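Local coordinates for protein DNA polymerase beta (Leishmania infantum, PDB 4P4O) that probably catalyses template-directed DNA synthesis, adding deoxynucleotides to DNA strands during base excision repair and other repair pathways, at residues 99-104 / 122-127; 148-153 / 266-271; 313-318 / 352-357. All coordinates share one frame; numbering follows the deposited sequence.

The three contacts follow one another along the chain without overlapping. Contact 1 joins two helical pieces, 93-101 and 124-130, in the fingers region. Contact 2 lies directly beside it, with centres about 17 Å apart; Phe-148 packs on Val-104 and Val-124, so helix 148-151 links the fingers to palm strand 270-277. Contact 3 is on the other side of the chain's centre, in the small antiparallel sheet of the thumb, with its centre about 42 Å from that of contact 1 and 38 Å from that of contact 2. Each contact reaches a DNA phosphate: through a sodium ion, an arginine and a tyrosine respectively, with the bound dideoxynucleoside triphosphate between the two sides.

Contact 1: residues 99-104 / 122-127; sequences QELTQV and FTVDEL. With NA (sodium ion), chain F.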
loop_
_atom_site.group_PDB
_atom_site.type_symbol
_atom_site.label_atom_id
_atom_site.label_comp_id
_atom_site.label_asym_id
_atom_site.label_seq_id
_atom_site.Cartn_x
_atom_site.Cartn_y
_atom_site.Cartn_z
ATOM N N GLN A 99 -19.292 1.281 10.778
ATOM C CA GLN A 99 -18.449 0.096 10.893
ATOM C C GLN A 99 -18.599 -0.808 9.657
ATOM O O GLN A 99 -17.631 -1.312 9.089
ATOM C CB GLN A 99 -18.853 -0.667 12.150
ATOM C CG GLN A 99 -17.777 -1.556 12.756
ATOM C CD GLN A 99 -18.142 -2.008 14.172
ATOM O OE1 GLN A 99 -19.072 -1.473 14.782
ATOM N NE2 GLN A 99 -17.416 -2.995 14.691
ATOM N N GLU A 100 -19.845 -0.990 9.243
ATOM C CA GLU A 100 -20.145 -1.773 8.060
ATOM C C GLU A 100 -19.623 -1.078 6.787
ATOM O O GLU A 100 -18.863 -1.669 5.988
ATOM C CB GLU A 100 -21.659 -1.964 8.005
ATOM C CG GLU A 100 -22.175 -2.385 6.674
ATOM C CD GLU A 100 -22.743 -3.766 6.719
ATOM O OE1 GLU A 100 -22.681 -4.367 7.809
ATOM O OE2 GLU A 100 -23.241 -4.237 5.676
ATOM N N LEU A 101 -19.994 0.190 6.613
ATOM C CA LEU A 101 -19.720 0.909 5.376
ATOM C C LEU A 101 -18.224 1.153 5.095
ATOM O O LEU A 101 -17.788 1.120 3.935
ATOM C CB LEU A 101 -20.511 2.213 5.336
ATOM C CG LEU A 101 -22.032 1.988 5.341
ATOM C CD1 LEU A 101 -22.803 3.298 5.537
ATOM C CD2 LEU A 101 -22.474 1.281 4.050
ATOM N N THR A 102 -17.432 1.347 6.144
ATOM C CA THR A 102 -15.998 1.568 5.957
ATOM C C THR A 102 -15.293 0.287 5.511
ATOM O O THR A 102 -14.069 0.266 5.374
ATOM C CB THR A 102 -15.317 2.133 7.223
ATOM O OG1 THR A 102 -15.424 1.188 8.298
ATOM C CG2 THR A 102 -15.960 3.446 7.629
ATOM N N GLN A 103 -16.058 -0.780 5.285
ATOM C CA GLN A 103 -15.507 -1.973 4.636
ATOM C C GLN A 103 -15.277 -1.716 3.148
ATOM O O GLN A 103 -14.494 -2.406 2.499
ATOM C CB GLN A 103 -16.461 -3.157 4.780
ATOM C CG GLN A 103 -16.641 -3.673 6.197
ATOM C CD GLN A 103 -17.582 -4.869 6.253
ATOM O OE1 GLN A 103 -17.169 -5.981 6.584
ATOM N NE2 GLN A 103 -18.853 -4.644 5.925
ATOM N N VAL A 104 -15.989 -0.729 2.615
ATOM C CA VAL A 104 -15.985 -0.445 1.185
ATOM C C VAL A 104 -14.844 0.500 0.843
ATOM O O VAL A 104 -14.703 1.552 1.457
ATOM C CB VAL A 104 -17.316 0.205 0.763
ATOM C CG1 VAL A 104 -17.346 0.481 -0.725
ATOM C CG2 VAL A 104 -18.469 -0.681 1.163
ATOM N N PHE A 122 -27.712 2.105 5.689
ATOM C CA PHE A 122 -27.301 1.411 6.899
ATOM C C PHE A 122 -26.322 0.301 6.548
ATOM O O PHE A 122 -25.519 -0.123 7.378
ATOM C CB PHE A 122 -28.514 0.779 7.585
ATOM C CG PHE A 122 -29.428 1.758 8.258
ATOM C CD1 PHE A 122 -30.264 2.574 7.515
ATOM C CD2 PHE A 122 -29.487 1.826 9.641
ATOM C CE1 PHE A 122 -31.128 3.463 8.143
ATOM C CE2 PHE A 122 -30.347 2.713 10.274
ATOM C CZ PHE A 122 -31.169 3.528 9.529
ATOM N N THR A 123 -26.392 -0.170 5.308
ATOM C CA THR A 123 -25.741 -1.418 4.936
ATOM C C THR A 123 -25.008 -1.320 3.600
ATOM O O THR A 123 -25.403 -0.557 2.721
ATOM C CB THR A 123 -26.798 -2.542 4.855
ATOM O OG1 THR A 123 -27.226 -2.890 6.180
ATOM C CG2 THR A 123 -26.240 -3.760 4.174
ATOM N N VAL A 124 -23.938 -2.094 3.452
ATOM C CA VAL A 124 -23.270 -2.212 2.163
ATOM C C VAL A 124 -24.259 -2.597 1.061
ATOM O O VAL A 124 -24.226 -2.035 -0.032
ATOM C CB VAL A 124 -22.144 -3.257 2.201
ATOM C CG1 VAL A 124 -21.503 -3.381 0.831
ATOM C CG2 VAL A 124 -21.110 -2.877 3.231
ATOM N N ASP A 125 -25.149 -3.546 1.351
ATOM C CA ASP A 125 -26.069 -4.044 0.332
ATOM C C ASP A 125 -27.007 -2.946 -0.160
ATOM O O ASP A 125 -27.339 -2.870 -1.349
ATOM C CB ASP A 125 -26.839 -5.272 0.836
ATOM C CG ASP A 125 -25.936 -6.487 1.018
ATOM O OD1 ASP A 125 -24.859 -6.524 0.385
ATOM O OD2 ASP A 125 -26.287 -7.395 1.794
ATOM N N GLU A 126 -27.415 -2.082 0.756
ATOM C CA GLU A 126 -28.228 -0.935 0.394
ATOM C C GLU A 126 -27.422 0.026 -0.465
ATOM O O GLU A 126 -27.946 0.601 -1.417
ATOM C CB GLU A 126 -28.745 -0.242 1.651
ATOM C CG GLU A 126 -29.659 -1.132 2.471
ATOM C CD GLU A 126 -29.887 -0.595 3.867
ATOM O OE1 GLU A 126 -29.118 0.280 4.320
ATOM O OE2 GLU A 126 -30.836 -1.061 4.516
ATOM N N LEU A 127 -26.145 0.186 -0.129
ATOM C CA LEU A 127 -25.242 1.017 -0.921
ATOM C C LEU A 127 -25.084 0.476 -2.340
ATOM O O LEU A 127 -25.137 1.242 -3.302
ATOM C CB LEU A 127 -23.867 1.164 -0.246
ATOM C CG LEU A 127 -22.814 1.949 -1.054
ATOM C CD1 LEU A 127 -23.302 3.349 -1.397
ATOM C CD2 LEU A 127 -21.495 2.032 -0.307
HETATM NA NA NA F . -12.698 1.735 3.646
#
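Glu-100 and Leu-101, at the end of helix 93-101, face Thr-123 and Val-124, where helix 124-130 begins, with CA atoms of Leu-101 and Val-124 5.7 Å apart. Just past this point a type I turn from Leu-101 to Val-104 ends the first helix. The polar link is a single bond: Val-124 N donates to Glu-100 OE2 over 3.2 Å with a fairly straight N-H...O angle of 161°. It meets the carboxylate oxygen on its anti side. With CG anti to the backbone N (chi1 163°) and a bend at chi2, the Glu-100 chain crosses over the start of helix 124-130, laying its CG 3.6 Å from Val-124 CG2, while OE2 also lies against the Thr-123 methyl. Thus the carboxylate covers a backbone N-H in the first turn, whose helix dipole would probably suit its negative charge. Deeper in, Leu-101 CD2 rests on Thr-123 C at 3.7 Å, and Val-104 and Val-124 slide past each other in opposite senses, their CG2 methyls 4.0 Å apart. Gln-103 instead runs back along its own segment, extended beyond CG: its NE2 donates to Glu-100 O at 3.0 Å, from the opposite face of that carbonyl to its own backbone N. The loop also binds sodium, 2.6 Å from Thr-102 O and less closely held by Val-104 O. Phe-107 O and a DNA phosphate complete the site, in the manner of a helix-hairpin-helix motif. Helix 109-119 covers Leu-101 and Leu-127, helix 139-146 sends Ile-145 against Val-104 and Leu-127, and Phe-148 of helix 148-151 packs on Val-104 and Val-124.

Contact 2: residues 148-153 / 266-271; sequences FYDINE and VYKARR. With nucleotides of chain B.
Asp-150 and Ile-151, in the short helix 148-151, lie over Ala-269 and Arg-270 of a chain just turning into strand 270-277; the CA atoms of Asp-150 and Ala-269 are 6.0 Å apart. Ala-269 N donates to Asp-150 OD2 over 3.2 Å, and although the N-H points well at the oxygen (160°), it comes from above the carboxylate, 49° out of its plane. The same carboxylate leans on Lys-268 CB and Ala-269 CB. Further along, Lys-268 and Glu-153 cross obliquely through their carbon chains, CE of Lys-268 lying 3.6 Å from CG of Glu-153. Their charged ends, NZ of Lys-268 and OE1 of Glu-153, remain 4.0 Å apart, too far for a salt bridge, so the attraction is probably mild. A water bridges the segments nearby: it donates to Asp-150 O at 2.6 Å and to Glu-153 O, and accepts from Arg-270 NH1 at the edge of the guanidinium. It thereby ties the last turn of the helix to an arginine whose stronger partner is Glu-159 of helix 157-175. The strand entered here belongs to the palm sheet of the nucleotidyltransferase fold, running parallel to 193-203, which carries the magnesium-binding Asp-196 and Asp-198, and antiparallel to 243-248. On Arg-271 of strand 270-277, CG packs 3.7 Å from Ile-151 CG1. Beyond CG, bends at chi2 (-85°) and chi3 turn the chain toward the DNA, where NH2 donates to OP1 of DT6 of chain B at 3.1 Å, almost straight and in the guanidinium plane. Asp-273 forms a salt bridge to the same nitrogen and Gly-246 O accepts from NH1, which together should fix the group's rotation beside the metal site.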
loop_
_atom_site.group_PDB
_atom_site.type_symbol
_atom_site.label_atom_id
_atom_site.label_comp_id
_atom_site.label_asym_id
_atom_site.label_seq_id
_atom_site.Cartn_x
_atom_site.Cartn_y
_atom_site.Cartn_z
ATOM N N PHE A 148 -16.976 -4.850 -4.612
ATOM C CA PHE A 148 -16.975 -5.129 -3.185
ATOM C C PHE A 148 -16.874 -6.619 -2.832
ATOM O O PHE A 148 -16.017 -7.012 -2.038
ATOM C CB PHE A 148 -18.194 -4.509 -2.494
ATOM C CG PHE A 148 -18.283 -4.861 -1.039
ATOM C CD1 PHE A 148 -17.456 -4.241 -0.115
ATOM C CD2 PHE A 148 -19.156 -5.842 -0.602
ATOM C CE1 PHE A 148 -17.509 -4.570 1.231
ATOM C CE2 PHE A 148 -19.224 -6.176 0.744
ATOM C CZ PHE A 148 -18.399 -5.538 1.662
ATOM N N TYR A 149 -17.750 -7.436 -3.411
ATOM C CA TYR A 149 -17.802 -8.860 -3.070
ATOM C C TYR A 149 -16.530 -9.621 -3.449
ATOM O O TYR A 149 -16.066 -10.469 -2.687
ATOM C CB TYR A 149 -19.051 -9.533 -3.666
ATOM C CG TYR A 149 -20.352 -9.011 -3.071
ATOM C CD1 TYR A 149 -20.521 -8.912 -1.699
ATOM C CD2 TYR A 149 -21.391 -8.586 -3.887
ATOM C CE1 TYR A 149 -21.706 -8.419 -1.151
ATOM C CE2 TYR A 149 -22.569 -8.101 -3.354
ATOM C CZ TYR A 149 -22.720 -8.019 -1.987
ATOM O OH TYR A 149 -23.902 -7.537 -1.459
ATOM N N ASP A 150 -15.974 -9.322 -4.620
ATOM C CA ASP A 150 -14.692 -9.906 -5.030
ATOM C C ASP A 150 -13.557 -9.445 -4.129
ATOM O O ASP A 150 -12.685 -10.232 -3.772
ATOM C CB ASP A 150 -14.355 -9.535 -6.474
ATOM C CG ASP A 150 -15.052 -10.418 -7.481
ATOM O OD1 ASP A 150 -15.922 -11.217 -7.066
ATOM O OD2 ASP A 150 -14.723 -10.316 -8.681
ATOM N N ILE A 151 -13.558 -8.163 -3.774
ATOM C CA ILE A 151 -12.528 -7.629 -2.888
ATOM C C ILE A 151 -12.545 -8.334 -1.517
ATOM O O ILE A 151 -11.497 -8.543 -0.920
ATOM C CB ILE A 151 -12.652 -6.089 -2.741
ATOM C CG1 ILE A 151 -12.303 -5.403 -4.069
ATOM C CG2 ILE A 151 -11.731 -5.562 -1.631
ATOM C CD1 ILE A 151 -12.920 -4.029 -4.232
ATOM N N ASN A 152 -13.722 -8.737 -1.036
ATOM C CA ASN A 152 -13.802 -9.413 0.266
ATOM C C ASN A 152 -13.389 -10.881 0.271
ATOM O O ASN A 152 -13.369 -11.510 1.320
ATOM C CB ASN A 152 -15.194 -9.288 0.887
ATOM C CG ASN A 152 -15.483 -7.896 1.384
ATOM O OD1 ASN A 152 -14.598 -7.025 1.410
ATOM N ND2 ASN A 152 -16.725 -7.669 1.786
ATOM N N GLU A 153 -13.085 -11.432 -0.894
ATOM C CA GLU A 153 -12.570 -12.797 -0.964
ATOM C C GLU A 153 -11.049 -12.778 -0.825
ATOM O O GLU A 153 -10.371 -11.998 -1.486
ATOM C CB GLU A 153 -12.980 -13.459 -2.283
ATOM C CG GLU A 153 -14.452 -13.850 -2.345
ATOM C CD GLU A 153 -14.740 -15.181 -1.654
ATOM O OE1 GLU A 153 -15.503 -15.976 -2.224
ATOM O OE2 GLU A 153 -14.202 -15.441 -0.554
ATOM N N VAL A 266 -12.754 -19.550 -14.276
ATOM C CA VAL A 266 -12.771 -18.094 -14.289
ATOM C C VAL A 266 -12.338 -17.558 -12.927
ATOM O O VAL A 266 -12.840 -17.998 -11.886
ATOM C CB VAL A 266 -14.167 -17.546 -14.630
ATOM C CG1 VAL A 266 -14.161 -16.009 -14.643
ATOM C CG2 VAL A 266 -14.622 -18.093 -15.963
ATOM N N TYR A 267 -11.410 -16.603 -12.947
ATOM C CA TYR A 267 -10.867 -16.012 -11.733
ATOM C C TYR A 267 -11.657 -14.790 -11.255
ATOM O O TYR A 267 -12.266 -14.073 -12.049
ATOM C CB TYR A 267 -9.395 -15.635 -11.950
ATOM C CG TYR A 267 -8.485 -16.831 -12.102
ATOM C CD1 TYR A 267 -7.953 -17.462 -10.984
ATOM C CD2 TYR A 267 -8.166 -17.338 -13.361
ATOM C CE1 TYR A 267 -7.124 -18.569 -11.109
ATOM C CE2 TYR A 267 -7.336 -18.454 -13.502
ATOM C CZ TYR A 267 -6.824 -19.065 -12.366
ATOM O OH TYR A 267 -6.003 -20.172 -12.467
ATOM N N LYS A 268 -11.639 -14.542 -9.953
ATOM C CA LYS A 268 -12.190 -13.289 -9.454
ATOM C C LYS A 268 -11.207 -12.158 -9.680
ATOM O O LYS A 268 -10.005 -12.374 -9.902
ATOM C CB LYS A 268 -12.527 -13.376 -7.966
ATOM C CG LYS A 268 -13.529 -14.455 -7.623
ATOM C CD LYS A 268 -13.662 -14.585 -6.113
ATOM C CE LYS A 268 -15.092 -14.899 -5.705
ATOM N NZ LYS A 268 -15.516 -16.218 -6.222
ATOM N N ALA A 269 -11.737 -10.945 -9.649
ATOM C CA ALA A 269 -10.911 -9.766 -9.740
ATOM C C ALA A 269 -10.258 -9.539 -8.380
ATOM O O ALA A 269 -10.906 -9.632 -7.335
ATOM C CB ALA A 269 -11.751 -8.560 -10.159
ATOM N N ARG A 270 -8.970 -9.250 -8.399
ATOM C CA ARG A 270 -8.237 -9.023 -7.165
ATOM C C ARG A 270 -7.771 -7.585 -7.076
ATOM O O ARG A 270 -7.475 -6.958 -8.090
ATOM C CB ARG A 270 -7.023 -9.951 -7.092
ATOM C CG ARG A 270 -7.352 -11.407 -7.379
ATOM C CD ARG A 270 -8.388 -11.939 -6.372
ATOM N NE ARG A 270 -8.395 -13.396 -6.327
ATOM C CZ ARG A 270 -9.097 -14.122 -5.461
ATOM N NH1 ARG A 270 -9.879 -13.540 -4.557
ATOM N NH2 ARG A 270 -9.018 -15.438 -5.502
ATOM N N ARG A 271 -7.694 -7.072 -5.854
ATOM C CA ARG A 271 -7.057 -5.786 -5.634
ATOM C C ARG A 271 -5.569 -5.914 -5.958
ATOM O O ARG A 271 -4.862 -6.787 -5.432
ATOM C CB ARG A 271 -7.302 -5.280 -4.203
ATOM C CG ARG A 271 -8.703 -4.664 -4.020
ATOM C CD ARG A 271 -8.728 -3.189 -4.445
ATOM N NE ARG A 271 -7.795 -2.434 -3.612
ATOM C CZ ARG A 271 -6.600 -1.995 -4.010
ATOM N NH1 ARG A 271 -6.196 -2.175 -5.267
ATOM N NH2 ARG A 271 -5.810 -1.352 -3.147
ATOM P P DT B 6 -6.231 0.030 0.650
ATOM O OP1 DT B 6 -6.588 -1.173 -0.147
ATOM O OP2 DT B 6 -6.698 0.129 2.041
ATOM O "O5'" DT B 6 -4.645 0.228 0.644
ATOM C "C5'" DT B 6 -3.850 0.194 -0.533
ATOM C "C4'" DT B 6 -2.387 0.438 -0.165
ATOM O "O4'" DT B 6 -2.238 1.767 0.397
ATOM C "C3'" DT B 6 -1.821 -0.474 0.923
ATOM C "C2'" DT B 6 -0.670 0.350 1.490
ATOM C "C1'" DT B 6 -1.144 1.794 1.280
ATOM N N1 DT B 6 -1.586 2.495 2.521
ATOM C C2 DT B 6 -0.622 3.217 3.179
ATOM O O2 DT B 6 0.521 3.285 2.793
ATOM N N3 DT B 6 -1.048 3.869 4.299
ATOM C C4 DT B 6 -2.319 3.847 4.829
ATOM O O4 DT B 6 -2.556 4.467 5.861
ATOM C C5 DT B 6 -3.312 3.071 4.108
ATOM C C7 DT B 6 -4.738 3.012 4.625
ATOM C C6 DT B 6 -2.903 2.431 2.989
HETATM O O HOH W 1 -10.095 -10.531 -3.900
#

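Contact 3: residues 313-318 / 352-357; sequences YGLFKL and KRVEVR. With nucleotides of chain D.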
loop_
_atom_site.group_PDB
_atom_site.type_symbol
_atom_site.label_atom_id
_atom_site.label_comp_id
_atom_site.label_asym_id
_atom_site.label_seq_id
_atom_site.Cartn_x
_atom_site.Cartn_y
_atom_site.Cartn_z
ATOM N N TYR A 313 11.740 4.919 0.513
ATOM C CA TYR A 313 12.750 5.468 -0.395
ATOM C C TYR A 313 14.180 5.350 0.125
ATOM O O TYR A 313 15.134 5.465 -0.637
ATOM C CB TYR A 313 12.432 6.933 -0.736
ATOM C CG TYR A 313 11.077 7.090 -1.403
ATOM C CD1 TYR A 313 10.753 6.355 -2.531
ATOM C CD2 TYR A 313 10.108 7.923 -0.864
ATOM C CE1 TYR A 313 9.502 6.466 -3.132
ATOM C CE2 TYR A 313 8.866 8.055 -1.459
ATOM C CZ TYR A 313 8.572 7.326 -2.596
ATOM O OH TYR A 313 7.341 7.461 -3.183
ATOM N N GLY A 314 14.341 5.137 1.420
ATOM C CA GLY A 314 15.679 5.053 1.963
ATOM C C GLY A 314 15.725 5.141 3.470
ATOM O O GLY A 314 14.697 5.289 4.147
ATOM N N LEU A 315 16.945 5.037 3.982
ATOM C CA LEU A 315 17.256 5.295 5.376
ATOM C C LEU A 315 18.082 6.587 5.427
ATOM O O LEU A 315 19.147 6.688 4.800
ATOM C CB LEU A 315 18.040 4.122 5.966
ATOM C CG LEU A 315 18.534 4.203 7.419
ATOM C CD1 LEU A 315 17.384 4.272 8.430
ATOM C CD2 LEU A 315 19.439 3.004 7.698
ATOM N N PHE A 316 17.581 7.573 6.167
ATOM C CA PHE A 316 18.191 8.887 6.190
ATOM C C PHE A 316 18.607 9.248 7.607
ATOM O O PHE A 316 17.797 9.204 8.538
ATOM C CB PHE A 316 17.210 9.929 5.622
ATOM C CG PHE A 316 16.694 9.584 4.251
ATOM C CD1 PHE A 316 17.388 9.989 3.108
ATOM C CD2 PHE A 316 15.528 8.847 4.099
ATOM C CE1 PHE A 316 16.932 9.656 1.834
ATOM C CE2 PHE A 316 15.051 8.512 2.816
ATOM C CZ PHE A 316 15.756 8.917 1.683
ATOM N N LYS A 317 19.878 9.585 7.780
ATOM C CA LYS A 317 20.356 9.927 9.103
ATOM C C LYS A 317 20.189 11.429 9.343
ATOM O O LYS A 317 20.974 12.243 8.864
ATOM C CB LYS A 317 21.807 9.468 9.306
ATOM C CG LYS A 317 22.314 9.606 10.760
ATOM C CD LYS A 317 23.702 8.984 10.952
ATOM C CE LYS A 317 24.022 8.690 12.430
ATOM N NZ LYS A 317 23.987 9.927 13.259
ATOM N N LEU A 318 19.157 11.788 10.099
ATOM C CA LEU A 318 18.827 13.190 10.338
ATOM C C LEU A 318 19.559 13.827 11.527
ATOM O O LEU A 318 19.790 15.035 11.536
ATOM C CB LEU A 318 17.321 13.353 10.526
ATOM C CG LEU A 318 16.402 12.744 9.470
ATOM C CD1 LEU A 318 14.973 13.160 9.742
ATOM C CD2 LEU A 318 16.837 13.152 8.055
ATOM N N LYS A 352 21.445 12.983 3.323
ATOM C CA LYS A 352 21.317 12.327 4.626
ATOM C C LYS A 352 21.267 10.822 4.452
ATOM O O LYS A 352 21.295 10.088 5.432
ATOM C CB LYS A 352 20.046 12.788 5.347
ATOM C CG LYS A 352 19.987 14.304 5.605
ATOM C CD LYS A 352 21.186 14.748 6.400
ATOM C CE LYS A 352 21.357 16.275 6.416
ATOM N NZ LYS A 352 20.069 17.018 6.539
ATOM N N ARG A 353 21.188 10.373 3.200
ATOM C CA ARG A 353 21.009 8.957 2.900
ATOM C C ARG A 353 22.142 8.097 3.433
ATOM O O ARG A 353 23.315 8.395 3.204
ATOM C CB ARG A 353 20.894 8.693 1.390
ATOM C CG ARG A 353 20.707 7.183 1.102
ATOM C CD ARG A 353 20.627 6.842 -0.400
ATOM N NE ARG A 353 19.532 7.524 -1.075
ATOM C CZ ARG A 353 18.300 7.037 -1.178
ATOM N NH1 ARG A 353 18.005 5.860 -0.648
ATOM N NH2 ARG A 353 17.362 7.727 -1.818
ATOM N N VAL A 354 21.781 7.026 4.129
ATOM C CA VAL A 354 22.703 5.915 4.354
ATOM C C VAL A 354 22.410 4.858 3.293
ATOM O O VAL A 354 21.322 4.272 3.270
ATOM C CB VAL A 354 22.548 5.319 5.760
ATOM C CG1 VAL A 354 23.419 4.102 5.918
ATOM C CG2 VAL A 354 22.894 6.381 6.823
ATOM N N GLU A 355 23.356 4.639 2.384
ATOM C CA GLU A 355 23.122 3.688 1.305
ATOM C C GLU A 355 23.018 2.278 1.843
ATOM O O GLU A 355 23.795 1.874 2.702
ATOM C CB GLU A 355 24.245 3.726 0.282
ATOM C CG GLU A 355 24.268 4.961 -0.580
ATOM C CD GLU A 355 25.457 4.959 -1.518
ATOM O OE1 GLU A 355 25.573 4.023 -2.339
ATOM O OE2 GLU A 355 26.295 5.878 -1.410
ATOM N N VAL A 356 22.065 1.526 1.315
ATOM C CA VAL A 356 21.909 0.137 1.696
ATOM C C VAL A 356 21.639 -0.689 0.458
ATOM O O VAL A 356 21.057 -0.196 -0.500
ATOM C CB VAL A 356 20.758 -0.039 2.679
ATOM C CG1 VAL A 356 21.096 0.672 3.982
ATOM C CG2 VAL A 356 19.452 0.480 2.079
ATOM N N ARG A 357 22.054 -1.942 0.493
ATOM C CA ARG A 357 21.840 -2.800 -0.636
ATOM C C ARG A 357 20.967 -4.002 -0.254
ATOM O O ARG A 357 20.610 -4.823 -1.089
ATOM C CB ARG A 357 23.191 -3.207 -1.223
ATOM C CG ARG A 357 23.341 -4.707 -1.483
ATOM C CD ARG A 357 24.789 -5.163 -1.348
ATOM N NE ARG A 357 24.964 -6.506 -1.869
ATOM C CZ ARG A 357 24.681 -7.612 -1.190
ATOM N NH1 ARG A 357 24.213 -7.533 0.049
ATOM N NH2 ARG A 357 24.871 -8.796 -1.749
ATOM P P DA D 8 5.124 9.866 -1.679
ATOM O OP1 DA D 8 6.179 9.672 -2.699
ATOM O OP2 DA D 8 4.856 11.239 -1.207
ATOM O "O5'" DA D 8 3.742 9.247 -2.188
ATOM C "C5'" DA D 8 3.662 7.891 -2.598
ATOM C "C4'" DA D 8 2.363 7.676 -3.363
ATOM O "O4'" DA D 8 1.214 7.565 -2.469
ATOM C "C3'" DA D 8 2.009 8.790 -4.346
ATOM O "O3'" DA D 8 1.438 8.143 -5.474
ATOM C "C2'" DA D 8 1.014 9.650 -3.566
ATOM C "C1'" DA D 8 0.313 8.636 -2.672
ATOM N N9 DA D 8 -0.045 9.166 -1.355
ATOM C C8 DA D 8 0.755 9.839 -0.470
ATOM N N7 DA D 8 0.145 10.198 0.646
ATOM C C5 DA D 8 -1.148 9.719 0.479
ATOM C C6 DA D 8 -2.291 9.747 1.298
ATOM N N6 DA D 8 -2.335 10.321 2.507
ATOM N N1 DA D 8 -3.413 9.160 0.819
ATOM C C2 DA D 8 -3.392 8.587 -0.386
ATOM N N3 DA D 8 -2.383 8.493 -1.244
ATOM C C4 DA D 8 -1.282 9.078 -0.746
HETATM O O HOH W 2 18.858 4.334 1.953
#
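The Arg-353 guanidinium has the CE1-CZ side of the Phe-316 ring over one face, offset toward the rim, and the carbonyl oxygen of Tyr-313 at its edge. Ring and guanidinium planes are 61° apart, so this is no parallel stack; CZ of Phe-316 comes to 4.0 Å from NH2 of Arg-353. At the edge, Arg-353 NH1 donates to Tyr-313 O at 2.9 Å in the carbonyl plane, on a lone pair, with NH2 adding a weak second bond. The chain reaches there by staying extended to CD, CG anti to the backbone N (chi1 180°), then bending at chi3. Glu-350 takes NE in a salt bridge, and Ser-281 also bonds to Tyr-313 O, so both partners are held from elsewhere. The Phe-316 ring has Lys-352 C near its own edge. The Tyr-313 ring meets DNA edge-on: its hydroxyl donates to OP1 of DA8 of chain D at 2.5 Å.

Between the strands, Phe-316 and Arg-353 form an antiparallel non-hydrogen-bonded pair with CA atoms 4.3 Å apart. Backbone bonds flank it, Lys-317 N to Lys-352 O at 2.8 Å and Val-354 N to Leu-315 O at 2.7 Å. The return link from Leu-315 N to Val-354 O runs through a water that accepts from the first and donates to the second. At the far end, the CD2 methyl of Leu-318 touches Lys-352 CG at 4.2 Å.

Within the thumb, 314-317 is the middle strand of a three-stranded antiparallel sheet, between 308-311 and the short 353-354. Helix 321-330 covers Leu-318 and Lys-352, helix 359-365 packs on Leu-315 and Val-356, and Tyr-313 rests on Arg-275 and Ile-277 of palm strand 270-277.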